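Local coordinates for Rab GDP-dissociation inhibitor (Saccharomyces cerevisiae, PDB 2BCG), which inhibits release of GDP from the Rab GTPase SEC4, is essential to yeast secretion and extracts GDP-bound YPT7 from vacuolar membranes, at residues L86-L91 with V310-C315; I345-V350 with Y362-S367; Q169-D174 with Y182-L187. All coordinates share one frame; numbering follows the deposited sequence. Where two conformers were deposited one is given.

Interaction 1 (L86-L91 with V310-C315); sequences LIPKFL and VIRAIC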
ATOM      1  N   LEU A  86      -0.109  -9.751   5.412  1.00  9.51           N
ATOM      2  CA  LEU A  86      -0.906 -10.550   6.335  1.00 10.32           C
ATOM      3  C   LEU A  86      -2.259 -10.932   5.715  1.00 10.50           C
ATOM      4  O   LEU A  86      -2.840 -11.956   6.064  1.00 11.65           O
ATOM      5  CB  LEU A  86      -1.125  -9.753   7.615  1.00 10.90           C
ATOM      6  CG  LEU A  86       0.152  -9.434   8.448  1.00 12.20           C
ATOM      7  CD1 LEU A  86      -0.183  -8.527   9.615  1.00 15.02           C
ATOM      8  CD2 LEU A  86       0.758 -10.691   9.003  1.00 12.68           C
ATOM      9  N   ILE A  87      -2.743 -10.070   4.803  1.00  9.72           N
ATOM     10  CA  ILE A  87      -4.038 -10.261   4.155  1.00 10.74           C
ATOM     11  C   ILE A  87      -3.893 -10.092   2.631  1.00 11.52           C
ATOM     12  O   ILE A  87      -3.586  -8.992   2.169  1.00 12.38           O
ATOM     13  CB  ILE A  87      -5.122  -9.286   4.705  1.00 11.16           C
ATOM     14  CG1 ILE A  87      -5.294  -9.519   6.201  1.00 11.67           C
ATOM     15  CG2 ILE A  87      -6.436  -9.468   3.889  1.00 12.65           C
ATOM     16  CD1 ILE A  87      -6.371  -8.640   6.838  1.00 12.54           C
ATOM     17  N   PRO A  88      -4.097 -11.177   1.861  1.00 11.39           N
ATOM     18  CA  PRO A  88      -3.804 -11.068   0.441  1.00 12.57           C
ATOM     19  C   PRO A  88      -4.854 -10.244  -0.325  1.00 12.13           C
ATOM     20  O   PRO A  88      -6.057 -10.444  -0.169  1.00 12.57           O
ATOM     21  CB  PRO A  88      -3.773 -12.540  -0.008  1.00 14.05           C
ATOM     22  CG  PRO A  88      -4.741 -13.216   0.915  1.00 14.03           C
ATOM     23  CD  PRO A  88      -4.588 -12.524   2.233  1.00 12.56           C
ATOM     24  N   LYS A  89      -4.387  -9.337  -1.162  1.00 12.48           N
ATOM     25  CA  LYS A  89      -5.294  -8.613  -2.075  1.00 11.31           C
ATOM     26  C   LYS A  89      -4.503  -8.230  -3.303  1.00 11.74           C
ATOM     27  O   LYS A  89      -3.308  -7.851  -3.167  1.00 13.11           O
ATOM     28  CB  LYS A  89      -5.807  -7.294  -1.469  1.00 12.30           C
ATOM     29  CG  LYS A  89      -6.532  -7.431  -0.169  1.00 12.46           C
ATOM     30  CD  LYS A  89      -7.976  -7.867  -0.423  1.00 11.36           C
ATOM     31  CE  LYS A  89      -8.689  -8.082   0.876  1.00 11.79           C
ATOM     32  NZ  LYS A  89     -10.108  -8.479   0.596  1.00 11.88           N
ATOM     33  N   PHE A  90      -5.144  -8.337  -4.480  1.00 11.65           N
ATOM     34  CA  PHE A  90      -4.689  -7.677  -5.689  1.00 11.30           C
ATOM     35  C   PHE A  90      -5.478  -6.393  -5.984  1.00 12.29           C
ATOM     36  O   PHE A  90      -6.539  -6.151  -5.398  1.00 12.62           O
ATOM     37  CB  PHE A  90      -4.805  -8.634  -6.861  1.00 11.50           C
ATOM     38  CG  PHE A  90      -3.863  -9.827  -6.759  1.00 11.63           C
ATOM     39  CD1 PHE A  90      -4.346 -11.143  -6.803  1.00 14.21           C
ATOM     40  CD2 PHE A  90      -2.491  -9.634  -6.629  1.00 13.25           C
ATOM     41  CE1 PHE A  90      -3.453 -12.235  -6.732  1.00 15.98           C
ATOM     42  CE2 PHE A  90      -1.612 -10.726  -6.536  1.00 14.14           C
ATOM     43  CZ  PHE A  90      -2.099 -12.027  -6.606  1.00 13.45           C
ATOM     44  N   LEU A  91      -4.978  -5.571  -6.909  1.00 11.90           N
ATOM     45  CA  LEU A  91      -5.757  -4.404  -7.391  1.00 12.36           C
ATOM     46  C   LEU A  91      -6.345  -4.699  -8.789  1.00 12.39           C
ATOM     47  O   LEU A  91      -5.601  -5.061  -9.684  1.00 13.33           O
ATOM     48  CB  LEU A  91      -4.842  -3.176  -7.537  1.00 12.43           C
ATOM     49  CG  LEU A  91      -4.427  -2.445  -6.244  1.00 14.54           C
ATOM     50  CD1 LEU A  91      -3.333  -3.236  -5.507  1.00 17.06           C
ATOM     51  CD2 LEU A  91      -3.965  -1.024  -6.537  1.00 15.19           C
ATOM     52  N   VAL A 310     -12.151 -16.180   8.418  1.00 15.26           N
ATOM     53  CA  VAL A 310     -11.319 -16.447   7.252  1.00 14.84           C
ATOM     54  C   VAL A 310     -10.022 -17.073   7.710  1.00 14.60           C
ATOM     55  O   VAL A 310      -9.337 -16.528   8.575  1.00 16.43           O
ATOM     56  CB  VAL A 310     -11.002 -15.125   6.502  1.00 15.24           C
ATOM     57  CG1 VAL A 310     -10.240 -15.409   5.201  1.00 16.24           C
ATOM     58  CG2 VAL A 310     -12.281 -14.360   6.178  1.00 18.48           C
ATOM     59  N   ILE A 311      -9.660 -18.213   7.110  1.00 13.46           N
ATOM     60  CA  ILE A 311      -8.340 -18.786   7.404  1.00 13.88           C
ATOM     61  C   ILE A 311      -7.385 -18.276   6.329  1.00 13.02           C
ATOM     62  O   ILE A 311      -7.758 -18.250   5.120  1.00 13.41           O
ATOM     63  CB  ILE A 311      -8.336 -20.332   7.485  1.00 13.87           C
ATOM     64  CG1 ILE A 311      -6.939 -20.861   7.812  1.00 15.06           C
ATOM     65  CG2 ILE A 311      -8.935 -20.955   6.235  1.00 14.81           C
ATOM     66  CD1 ILE A 311      -6.908 -22.317   8.276  1.00 15.60           C
ATOM     67  N   ARG A 312      -6.197 -17.848   6.769  1.00 12.74           N
ATOM     68  CA  ARG A 312      -5.166 -17.374   5.850  1.00 13.05           C
ATOM     69  C   ARG A 312      -3.868 -18.099   6.177  1.00 12.44           C
ATOM     70  O   ARG A 312      -3.371 -18.054   7.331  1.00 13.37           O
ATOM     71  CB  ARG A 312      -4.988 -15.854   5.944  1.00 12.94           C
ATOM     72  CG  ARG A 312      -6.274 -15.102   5.527  1.00 13.95           C
ATOM     73  CD  ARG A 312      -6.202 -13.623   5.726  1.00 16.25           C
ATOM     74  NE  ARG A 312      -7.359 -12.923   5.142  1.00 14.78           N
ATOM     75  CZ  ARG A 312      -8.200 -12.116   5.809  1.00 14.75           C
ATOM     76  NH1 ARG A 312      -8.033 -11.863   7.092  1.00 14.65           N
ATOM     77  NH2 ARG A 312      -9.183 -11.502   5.151  1.00 15.34           N
ATOM     78  N   ALA A 313      -3.385 -18.835   5.178  1.00 11.14           N
ATOM     79  CA  ALA A 313      -2.196 -19.666   5.364  1.00 11.47           C
ATOM     80  C   ALA A 313      -1.133 -19.061   4.470  1.00 11.42           C
ATOM     81  O   ALA A 313      -1.229 -19.141   3.260  1.00 11.91           O
ATOM     82  CB  ALA A 313      -2.452 -21.113   4.934  1.00 12.02           C
ATOM     83  N   ILE A 314      -0.111 -18.495   5.088  1.00 10.57           N
ATOM     84  CA  ILE A 314       0.996 -17.895   4.382  1.00 11.61           C
ATOM     85  C   ILE A 314       2.073 -18.962   4.219  1.00 10.90           C
ATOM     86  O   ILE A 314       2.629 -19.469   5.208  1.00 11.32           O
ATOM     87  CB  ILE A 314       1.546 -16.674   5.166  1.00 12.43           C
ATOM     88  CG1 ILE A 314       0.454 -15.609   5.382  1.00 13.14           C
ATOM     89  CG2 ILE A 314       2.826 -16.118   4.514  1.00 13.38           C
ATOM     90  CD1 ILE A 314       0.857 -14.593   6.453  1.00 14.70           C
ATOM     91  N   CYS A 315       2.308 -19.358   2.966  1.00 10.69           N
ATOM     92  CA  CYS A 315       3.262 -20.425   2.681  1.00 11.42           C
ATOM     93  C   CYS A 315       4.484 -19.872   1.997  1.00 11.53           C
ATOM     94  O   CYS A 315       4.351 -19.022   1.105  1.00 12.52           O
ATOM     95  CB  CYS A 315       2.638 -21.446   1.747  1.00 11.75           C
ATOM     96  SG  CYS A 315       1.137 -22.182   2.473  1.00 13.72           S
TER
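Ile-87 lies over one face of the Arg-312 guanidinium, and these two side chains carry most of the contact. Arg-312 leaves strand 310-315 toward the 86-91 loop. Its CB stays back at the strand, and CG lies beside Ser-367 on the neighbouring strand. CG stands anti to the carbonyl carbon (chi1 -63°), and the chain then runs extended as far as NE. CD is the first atom to meet the loop closely: it lies 3.8 Å from Leu-86 O and 4.0 Å from Pro-88 CD. NE continues past the same proline carbon and comes 3.8 Å from Ile-87 CG2. CZ sits beneath both branches of Ile-87. At the tip the branches divide the work, CD1 meeting Arg-312 NH1 at 3.6 Å and CG2 meeting NH2 at the same distance. Ile-87 CG2 stands anti to its own backbone N and lies 3.5 Å above the guanidinium plane, off toward the rim. Val-310 CG1, two residues back on the same strand, sits against the opposite face, so the flat group is held between two aliphatic side chains. No hydrogen bond joins the two segments; instead NH2 donates to the Tyr-417 carbonyl. An alanine in place of Arg-312 would probably leave the Tyr-417 carbonyl without this donor and open a gap between Ile-87 and Val-310. Lys-89 NZ is 5.5 Å from Arg-312 NH2, and its salt bridge to Asp-418 is likely to ease the repulsion between the two cations. Farther along, Ile-314 CD1 reaches Leu-86 CA at a looser 4.4 Å. This is an irregular connection between two short strands laid across one face of the large mixed sheet of the GDI fold, with a buried arginine bridging loop and sheet.

Interaction 2 (I345-V350 with Y362-S367); sequences IYVAIV and YLAIIS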
ATOM      1  N   ILE A 345     -12.016 -21.070  -2.703  1.00 13.08           N
ATOM      2  CA  ILE A 345     -10.686 -20.901  -2.068  1.00 12.89           C
ATOM      3  C   ILE A 345      -9.828 -20.151  -3.051  1.00 12.52           C
ATOM      4  O   ILE A 345      -9.867 -20.422  -4.269  1.00 13.03           O
ATOM      5  CB  ILE A 345     -10.018 -22.272  -1.766  1.00 12.99           C
ATOM      6  CG1 ILE A 345     -10.941 -23.109  -0.857  1.00 13.55           C
ATOM      7  CG2 ILE A 345      -8.628 -22.055  -1.148  1.00 13.22           C
ATOM      8  CD1 ILE A 345     -10.383 -24.445  -0.483  1.00 14.70           C
ATOM      9  N   TYR A 346      -9.107 -19.155  -2.538  1.00 11.67           N
ATOM     10  CA  TYR A 346      -8.167 -18.373  -3.350  1.00 11.09           C
ATOM     11  C   TYR A 346      -6.731 -18.685  -2.967  1.00 11.82           C
ATOM     12  O   TYR A 346      -6.414 -19.002  -1.821  1.00 12.24           O
ATOM     13  CB  TYR A 346      -8.378 -16.858  -3.167  1.00 12.53           C
ATOM     14  CG  TYR A 346      -9.694 -16.344  -3.728  1.00 12.31           C
ATOM     15  CD1 TYR A 346     -10.603 -15.719  -2.882  1.00 15.52           C
ATOM     16  CD2 TYR A 346     -10.008 -16.433  -5.105  1.00 13.83           C
ATOM     17  CE1 TYR A 346     -11.826 -15.246  -3.358  1.00 15.98           C
ATOM     18  CE2 TYR A 346     -11.223 -15.940  -5.592  1.00 14.02           C
ATOM     19  CZ  TYR A 346     -12.109 -15.344  -4.722  1.00 13.25           C
ATOM     20  OH  TYR A 346     -13.291 -14.825  -5.174  1.00 16.12           O
ATOM     21  N   VAL A 347      -5.853 -18.544  -3.943  1.00 10.43           N
ATOM     22  CA  VAL A 347      -4.428 -18.475  -3.645  1.00 11.06           C
ATOM     23  C   VAL A 347      -3.888 -17.226  -4.332  1.00 10.57           C
ATOM     24  O   VAL A 347      -4.229 -16.922  -5.484  1.00 11.73           O
ATOM     25  CB  VAL A 347      -3.646 -19.732  -4.090  1.00 12.46           C
ATOM     26  CG1 VAL A 347      -2.267 -19.763  -3.408  1.00 13.68           C
ATOM     27  CG2 VAL A 347      -4.414 -21.038  -3.743  1.00 12.12           C
ATOM     28  N   ALA A 348      -3.035 -16.502  -3.619  1.00 10.43           N
ATOM     29  CA  ALA A 348      -2.376 -15.307  -4.137  1.00  9.88           C
ATOM     30  C   ALA A 348      -0.900 -15.590  -4.048  1.00  9.52           C
ATOM     31  O   ALA A 348      -0.364 -15.856  -2.966  1.00 10.95           O
ATOM     32  CB  ALA A 348      -2.710 -14.075  -3.304  1.00 10.22           C
ATOM     33  N   ILE A 349      -0.242 -15.554  -5.191  1.00  9.29           N
ATOM     34  CA  ILE A 349       1.177 -15.882  -5.260  1.00  9.79           C
ATOM     35  C   ILE A 349       1.959 -14.689  -5.797  1.00  9.52           C
ATOM     36  O   ILE A 349       1.594 -14.116  -6.826  1.00  9.78           O
ATOM     37  CB  ILE A 349       1.396 -17.115  -6.168  1.00 10.75           C
ATOM     38  CG1 ILE A 349       0.765 -18.358  -5.511  1.00 11.63           C
ATOM     39  CG2 ILE A 349       2.871 -17.368  -6.481  1.00 11.35           C
ATOM     40  CD1 ILE A 349      -0.254 -19.067  -6.401  1.00 14.97           C
ATOM     41  N   VAL A 350       3.017 -14.309  -5.066  1.00  8.28           N
ATOM     42  CA  VAL A 350       3.931 -13.243  -5.468  1.00  9.36           C
ATOM     43  C   VAL A 350       5.335 -13.749  -5.103  1.00 10.07           C
ATOM     44  O   VAL A 350       5.472 -14.768  -4.387  1.00 11.62           O
ATOM     45  CB  VAL A 350       3.556 -11.884  -4.783  1.00  9.25           C
ATOM     46  CG1 VAL A 350       2.279 -11.285  -5.400  1.00 11.72           C
ATOM     47  CG2 VAL A 350       3.427 -12.074  -3.237  1.00 12.06           C
ATOM     48  N   TYR A 362       8.996 -17.924  -3.077  1.00 10.76           N
ATOM     49  CA  TYR A 362       7.650 -17.499  -3.475  1.00 11.13           C
ATOM     50  C   TYR A 362       6.833 -17.458  -2.222  1.00 10.93           C
ATOM     51  O   TYR A 362       7.044 -18.276  -1.323  1.00 12.05           O
ATOM     52  CB  TYR A 362       7.031 -18.471  -4.508  0.70 11.94           C
ATOM     53  CG  TYR A 362       7.731 -18.432  -5.854  0.70 13.05           C
ATOM     54  CD1 TYR A 362       9.036 -18.943  -6.009  0.70 12.30           C
ATOM     55  CD2 TYR A 362       7.091 -17.890  -6.974  0.70 13.65           C
ATOM     56  CE1 TYR A 362       9.679 -18.888  -7.245  0.70 15.07           C
ATOM     57  CE2 TYR A 362       7.731 -17.851  -8.213  0.70 14.59           C
ATOM     58  CZ  TYR A 362       9.025 -18.343  -8.324  0.70 15.12           C
ATOM     59  OH  TYR A 362       9.668 -18.327  -9.531  0.70 16.81           O
ATOM     60  N   LEU A 363       5.897 -16.516  -2.190  1.00 10.61           N
ATOM     61  CA  LEU A 363       4.903 -16.461  -1.137  1.00 11.02           C
ATOM     62  C   LEU A 363       3.581 -16.900  -1.770  1.00 11.07           C
ATOM     63  O   LEU A 363       3.173 -16.404  -2.811  1.00 12.29           O
ATOM     64  CB  LEU A 363       4.743 -15.031  -0.604  1.00 12.09           C
ATOM     65  CG  LEU A 363       5.954 -14.448   0.159  1.00 12.74           C
ATOM     66  CD1 LEU A 363       5.759 -12.983   0.454  1.00 15.97           C
ATOM     67  CD2 LEU A 363       6.145 -15.232   1.449  1.00 16.21           C
ATOM     68  N   ALA A 364       2.909 -17.827  -1.121  1.00 10.11           N
ATOM     69  CA  ALA A 364       1.610 -18.301  -1.608  1.00  9.62           C
ATOM     70  C   ALA A 364       0.682 -18.211  -0.433  1.00 10.12           C
ATOM     71  O   ALA A 364       0.858 -18.931   0.573  1.00 11.19           O
ATOM     72  CB  ALA A 364       1.711 -19.730  -2.100  1.00 10.40           C
ATOM     73  N   ILE A 365      -0.265 -17.287  -0.517  1.00 10.64           N
ATOM     74  CA  ILE A 365      -1.178 -17.103   0.586  1.00 12.72           C
ATOM     75  C   ILE A 365      -2.546 -17.659   0.194  1.00 12.45           C
ATOM     76  O   ILE A 365      -3.156 -17.231  -0.783  1.00 13.21           O
ATOM     77  CB  ILE A 365      -1.314 -15.636   0.975  1.00 13.18           C
ATOM     78  CG1 ILE A 365       0.082 -15.036   1.262  1.00 14.19           C
ATOM     79  CG2 ILE A 365      -2.220 -15.542   2.198  1.00 16.04           C
ATOM     80  CD1 ILE A 365       0.032 -13.576   1.780  1.00 16.68           C
ATOM     81  N   ILE A 366      -2.984 -18.663   0.930  1.00 12.26           N
ATOM     82  CA  ILE A 366      -4.225 -19.374   0.631  1.00 12.94           C
ATOM     83  C   ILE A 366      -5.277 -18.827   1.587  1.00 13.30           C
ATOM     84  O   ILE A 366      -5.003 -18.643   2.786  1.00 13.62           O
ATOM     85  CB  ILE A 366      -4.077 -20.891   0.878  1.00 13.78           C
ATOM     86  CG1 ILE A 366      -2.990 -21.513  -0.040  1.00 15.18           C
ATOM     87  CG2 ILE A 366      -5.409 -21.597   0.677  1.00 15.49           C
ATOM     88  CD1 ILE A 366      -2.524 -22.868   0.485  1.00 15.88           C
ATOM     89  N   SER A 367      -6.485 -18.601   1.090  1.00 12.77           N
ATOM     90  CA  SER A 367      -7.537 -18.137   2.004  1.00 13.58           C
ATOM     91  C   SER A 367      -8.908 -18.605   1.587  1.00 13.29           C
ATOM     92  O   SER A 367      -9.187 -18.798   0.406  1.00 12.37           O
ATOM     93  CB  SER A 367      -7.498 -16.631   2.147  1.00 14.85           C
ATOM     94  OG  SER A 367      -7.910 -16.023   0.974  1.00 16.30           O
TER
HETATM   95  O   HOH W   1      -5.690 -15.931  -0.735  1.00 15.35           O
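Ile-366 fits between Ile-345 and Val-347 on one face of an antiparallel beta hairpin, part of the large mixed sheet of GDI. Its CG2 presses on Ile-345 CG2 at 3.7 Å, while CG1 lies beside Val-347 CG1 at 3.9 Å, the Val-347 and Ile-366 side chains running alongside and pointing the same way. The next position is a hollow: Ala-364 offers just a methyl, and Ile-349 CG1 fills the dip, 3.8 Å from Ala-364 CB. Val-347 CG1, anti to its backbone N (chi1 -164°), reaches the same Ala-364 CB from beside Ile-349, at 4.2 Å.

The other face carries Tyr-346, Ala-348, Val-350, Leu-363, Ile-365 and Ser-367. Here Val-350 CG2 meets Leu-363 CB at 4.2 Å, and the low spot at Ala-348 receives Pro-88 and Phe-90 of the overlying loop. Three hydrogen-bonded pairs, Tyr-346 with Ser-367, Ala-348 with Ile-365 and Val-350 with Leu-363, fix the register through six N-H...O bonds. A water sits over this face, 2.8 Å from Ser-367 OG, donating to Ile-365 O at 2.8 Å and only weakly to Tyr-346 O.

Interaction 3 (Q169-D174 with Y182-L187); sequences QGLDLD and YYKFGL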
ATOM      1  N   GLN A 169     -31.195  -5.866 -25.490  1.00 41.82           N
ATOM      2  CA  GLN A 169     -31.660  -7.199 -25.908  1.00 40.91           C
ATOM      3  C   GLN A 169     -32.808  -7.733 -25.046  1.00 40.73           C
ATOM      4  O   GLN A 169     -32.842  -8.914 -24.693  1.00 40.78           O
ATOM      5  CB  GLN A 169     -30.491  -8.204 -25.977  1.00 41.05           C
ATOM      6  CG  GLN A 169     -29.386  -7.799 -26.948  1.00 40.56           C
ATOM      7  CD  GLN A 169     -28.513  -8.966 -27.423  1.00 40.68           C
ATOM      8  OE1 GLN A 169     -27.428  -8.752 -27.957  1.00 40.47           O
ATOM      9  NE2 GLN A 169     -28.994 -10.194 -27.249  1.00 39.63           N
ATOM     10  N   GLY A 170     -33.749  -6.847 -24.709  1.00 40.10           N
ATOM     11  CA  GLY A 170     -34.935  -7.221 -23.946  1.00 39.01           C
ATOM     12  C   GLY A 170     -34.649  -7.573 -22.501  1.00 38.03           C
ATOM     13  O   GLY A 170     -35.494  -8.163 -21.818  1.00 38.15           O
ATOM     14  N   LEU A 171     -33.455  -7.199 -22.032  1.00 37.08           N
ATOM     15  CA  LEU A 171     -33.058  -7.460 -20.661  1.00 35.54           C
ATOM     16  C   LEU A 171     -33.061  -6.182 -19.831  1.00 35.05           C
ATOM     17  O   LEU A 171     -32.724  -5.098 -20.324  1.00 34.82           O
ATOM     18  CB  LEU A 171     -31.675  -8.126 -20.623  1.00 35.08           C
ATOM     19  CG  LEU A 171     -31.611  -9.562 -21.153  1.00 33.92           C
ATOM     20  CD1 LEU A 171     -30.151  -9.955 -21.351  1.00 33.19           C
ATOM     21  CD2 LEU A 171     -32.299 -10.525 -20.207  1.00 32.20           C
ATOM     22  N   ASP A 172     -33.456  -6.329 -18.574  1.00 34.26           N
ATOM     23  CA  ASP A 172     -33.412  -5.232 -17.629  1.00 34.32           C
ATOM     24  C   ASP A 172     -32.513  -5.581 -16.437  1.00 33.43           C
ATOM     25  O   ASP A 172     -32.827  -6.483 -15.645  1.00 33.60           O
ATOM     26  CB  ASP A 172     -34.824  -4.877 -17.163  1.00 34.46           C
ATOM     27  CG  ASP A 172     -34.859  -3.601 -16.350  1.00 35.48           C
ATOM     28  OD1 ASP A 172     -35.463  -2.618 -16.843  1.00 37.64           O
ATOM     29  OD2 ASP A 172     -34.292  -3.579 -15.226  1.00 34.53           O
ATOM     30  N   LEU A 173     -31.419  -4.834 -16.293  1.00 32.90           N
ATOM     31  CA  LEU A 173     -30.396  -5.153 -15.286  1.00 32.31           C
ATOM     32  C   LEU A 173     -30.887  -5.107 -13.847  1.00 32.27           C
ATOM     33  O   LEU A 173     -30.285  -5.716 -12.960  1.00 31.89           O
ATOM     34  CB  LEU A 173     -29.129  -4.296 -15.483  1.00 32.13           C
ATOM     35  CG  LEU A 173     -28.399  -4.413 -16.829  1.00 31.75           C
ATOM     36  CD1 LEU A 173     -27.138  -3.577 -16.792  1.00 31.30           C
ATOM     37  CD2 LEU A 173     -28.069  -5.864 -17.192  1.00 30.17           C
ATOM     38  N   ASP A 174     -31.999  -4.406 -13.614  1.00 32.30           N
ATOM     39  CA  ASP A 174     -32.565  -4.308 -12.276  1.00 32.61           C
ATOM     40  C   ASP A 174     -33.698  -5.311 -12.052  1.00 32.34           C
ATOM     41  O   ASP A 174     -33.862  -5.828 -10.953  1.00 32.94           O
ATOM     42  CB  ASP A 174     -33.067  -2.881 -12.020  1.00 33.33           C
ATOM     43  CG  ASP A 174     -31.954  -1.847 -12.086  1.00 34.71           C
ATOM     44  OD1 ASP A 174     -30.992  -1.963 -11.281  1.00 36.11           O
ATOM     45  OD2 ASP A 174     -32.057  -0.921 -12.929  1.00 35.33           O
ATOM     46  N   TYR A 182     -28.365 -15.198 -18.095  1.00 22.25           N
ATOM     47  CA  TYR A 182     -27.663 -16.360 -18.627  1.00 20.88           C
ATOM     48  C   TYR A 182     -28.593 -17.125 -19.585  1.00 21.77           C
ATOM     49  O   TYR A 182     -28.168 -17.545 -20.673  1.00 22.14           O
ATOM     50  CB  TYR A 182     -27.197 -17.274 -17.483  1.00 19.41           C
ATOM     51  CG  TYR A 182     -25.972 -16.818 -16.650  1.00 18.01           C
ATOM     52  CD1 TYR A 182     -25.896 -17.132 -15.293  1.00 17.66           C
ATOM     53  CD2 TYR A 182     -24.910 -16.110 -17.228  1.00 19.60           C
ATOM     54  CE1 TYR A 182     -24.761 -16.788 -14.513  1.00 16.69           C
ATOM     55  CE2 TYR A 182     -23.753 -15.740 -16.452  1.00 17.37           C
ATOM     56  CZ  TYR A 182     -23.713 -16.091 -15.098  1.00 17.30           C
ATOM     57  OH  TYR A 182     -22.592 -15.730 -14.345  1.00 18.32           O
ATOM     58  N   TYR A 183     -29.863 -17.232 -19.187  1.00 22.30           N
ATOM     59  CA  TYR A 183     -30.884 -17.943 -19.982  1.00 22.65           C
ATOM     60  C   TYR A 183     -31.082 -17.318 -21.355  1.00 22.97           C
ATOM     61  O   TYR A 183     -31.164 -18.049 -22.347  1.00 23.32           O
ATOM     62  CB  TYR A 183     -32.210 -17.973 -19.233  1.00 22.85           C
ATOM     63  CG  TYR A 183     -33.193 -19.016 -19.738  1.00 22.60           C
ATOM     64  CD1 TYR A 183     -33.061 -20.357 -19.372  1.00 21.71           C
ATOM     65  CD2 TYR A 183     -34.293 -18.640 -20.512  1.00 23.06           C
ATOM     66  CE1 TYR A 183     -33.997 -21.330 -19.805  1.00 22.78           C
ATOM     67  CE2 TYR A 183     -35.216 -19.589 -20.955  1.00 20.68           C
ATOM     68  CZ  TYR A 183     -35.060 -20.919 -20.596  1.00 22.20           C
ATOM     69  OH  TYR A 183     -35.985 -21.869 -21.013  1.00 22.34           O
ATOM     70  N   LYS A 184     -31.145 -15.986 -21.415  1.00 23.56           N
ATOM     71  CA  LYS A 184     -31.317 -15.282 -22.689  1.00 24.38           C
ATOM     72  C   LYS A 184     -30.231 -15.729 -23.678  1.00 24.21           C
ATOM     73  O   LYS A 184     -30.481 -15.884 -24.873  1.00 24.73           O
ATOM     74  CB  LYS A 184     -31.314 -13.758 -22.469  0.60 24.84           C
ATOM     75  CG  LYS A 184     -31.314 -12.887 -23.745  0.60 26.34           C
ATOM     76  CD  LYS A 184     -32.710 -12.716 -24.375  0.60 28.57           C
ATOM     77  CE  LYS A 184     -33.627 -11.862 -23.511  0.60 28.75           C
ATOM     78  NZ  LYS A 184     -34.878 -11.511 -24.238  0.60 29.39           N
ATOM     79  N   PHE A 185     -29.021 -15.965 -23.169  1.00 23.93           N
ATOM     80  CA  PHE A 185     -27.915 -16.396 -24.009  1.00 23.56           C
ATOM     81  C   PHE A 185     -27.690 -17.903 -24.037  1.00 23.80           C
ATOM     82  O   PHE A 185     -26.741 -18.363 -24.659  1.00 24.46           O
ATOM     83  CB  PHE A 185     -26.651 -15.660 -23.564  1.00 23.71           C
ATOM     84  CG  PHE A 185     -26.763 -14.184 -23.735  1.00 23.47           C
ATOM     85  CD1 PHE A 185     -27.075 -13.383 -22.651  1.00 24.58           C
ATOM     86  CD2 PHE A 185     -26.639 -13.605 -24.994  1.00 23.90           C
ATOM     87  CE1 PHE A 185     -27.204 -12.005 -22.813  1.00 24.89           C
ATOM     88  CE2 PHE A 185     -26.772 -12.224 -25.166  1.00 24.29           C
ATOM     89  CZ  PHE A 185     -27.059 -11.436 -24.076  1.00 23.63           C
ATOM     90  N   GLY A 186     -28.545 -18.657 -23.356  1.00 23.67           N
ATOM     91  CA  GLY A 186     -28.510 -20.123 -23.380  1.00 24.10           C
ATOM     92  C   GLY A 186     -27.271 -20.758 -22.778  1.00 24.43           C
ATOM     93  O   GLY A 186     -26.805 -21.790 -23.249  1.00 24.61           O
ATOM     94  N   LEU A 187     -26.720 -20.131 -21.737  1.00 23.50           N
ATOM     95  CA  LEU A 187     -25.462 -20.623 -21.140  1.00 24.05           C
ATOM     96  C   LEU A 187     -25.691 -21.760 -20.138  1.00 24.15           C
ATOM     97  O   LEU A 187     -26.560 -21.652 -19.280  1.00 25.41           O
ATOM     98  CB  LEU A 187     -24.715 -19.462 -20.470  1.00 23.53           C
ATOM     99  CG  LEU A 187     -24.531 -18.211 -21.330  1.00 23.23           C
ATOM    100  CD1 LEU A 187     -23.862 -17.089 -20.519  1.00 24.43           C
ATOM    101  CD2 LEU A 187     -23.735 -18.540 -22.549  1.00 23.39           C
TER
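Leu-171 forms the tight part of this contact, setting its two methyls against Lys-184 and Phe-185 where helix 178-184 ends. The firm core is CD1, 3.9 Å from Phe-185 CE1. Lys-184 is modelled in two conformers, and what follows holds for the one given. Its CE lies 3.8 Å from Leu-171 CD2. The leucine and the lysine slide past each other in opposite directions, so that Leu-171 rests along the aliphatic part of Lys-184, from CB through CG to CE. The lysine chain folds to do this: CD turns aside (chi2 81°), CE turns again (chi3 69°), and the bends bring CE over the loop. Lys-184 CG also lies above one face of the Phe-185 ring, displaced toward the rim. Trp-156 of helix 144-159 closes the inner side, touching Leu-171 and meeting the Phe-185 ring.

On the solvent side the contacts are few and polar atoms take over. Gln-169 crosses the phenyl at about a right angle, its amide turned 55° from the ring plane and its NE2 3.7 Å from Phe-185 CE2. The ammonium of Lys-184 sits 3.3 Å from Gln-169 O, a doubtful placing. Local turns set the two segments: Gly-186, with positive phi, ends the helix in a Schellman motif, and the Asp-172 side chain closes an Asx turn.

The contact borders the lipid-binding helical region: the Phe-185 side chain is about 10 Å from a bound geranylgeranyl, and helix 144-159 supplies residues to its pocket. With apolar packing at its heart and no clear hydrogen bond across it, the contact probably depends on the burial of Leu-171, while Lys-184, with its two conformers, is probably the less fixed part.

Overall arrangement
Interactions 1 and 2 are buried and share one sheet. Strands 303-317 and 362-369 are neighbours in it, probably joined by hydrogen bonds such as Ala-313 N to Ile-366 O, and Pro-88 of the loop in interaction 1 packs on Ile-365 of interaction 2. Their chemistry differs nonetheless: interaction 2 is backbone pairing within the sheet, whereas interaction 1 is side-chain packing onto it, with a cation between aliphatic groups. Interaction 3 lies at the surface, its centre about 35 Å from the centre of each of the others, in the helical part beside the geranylgeranyl. It shares none of their elements, joining a loop to a helix end with a small apolar centre and a solvent-exposed polar rim.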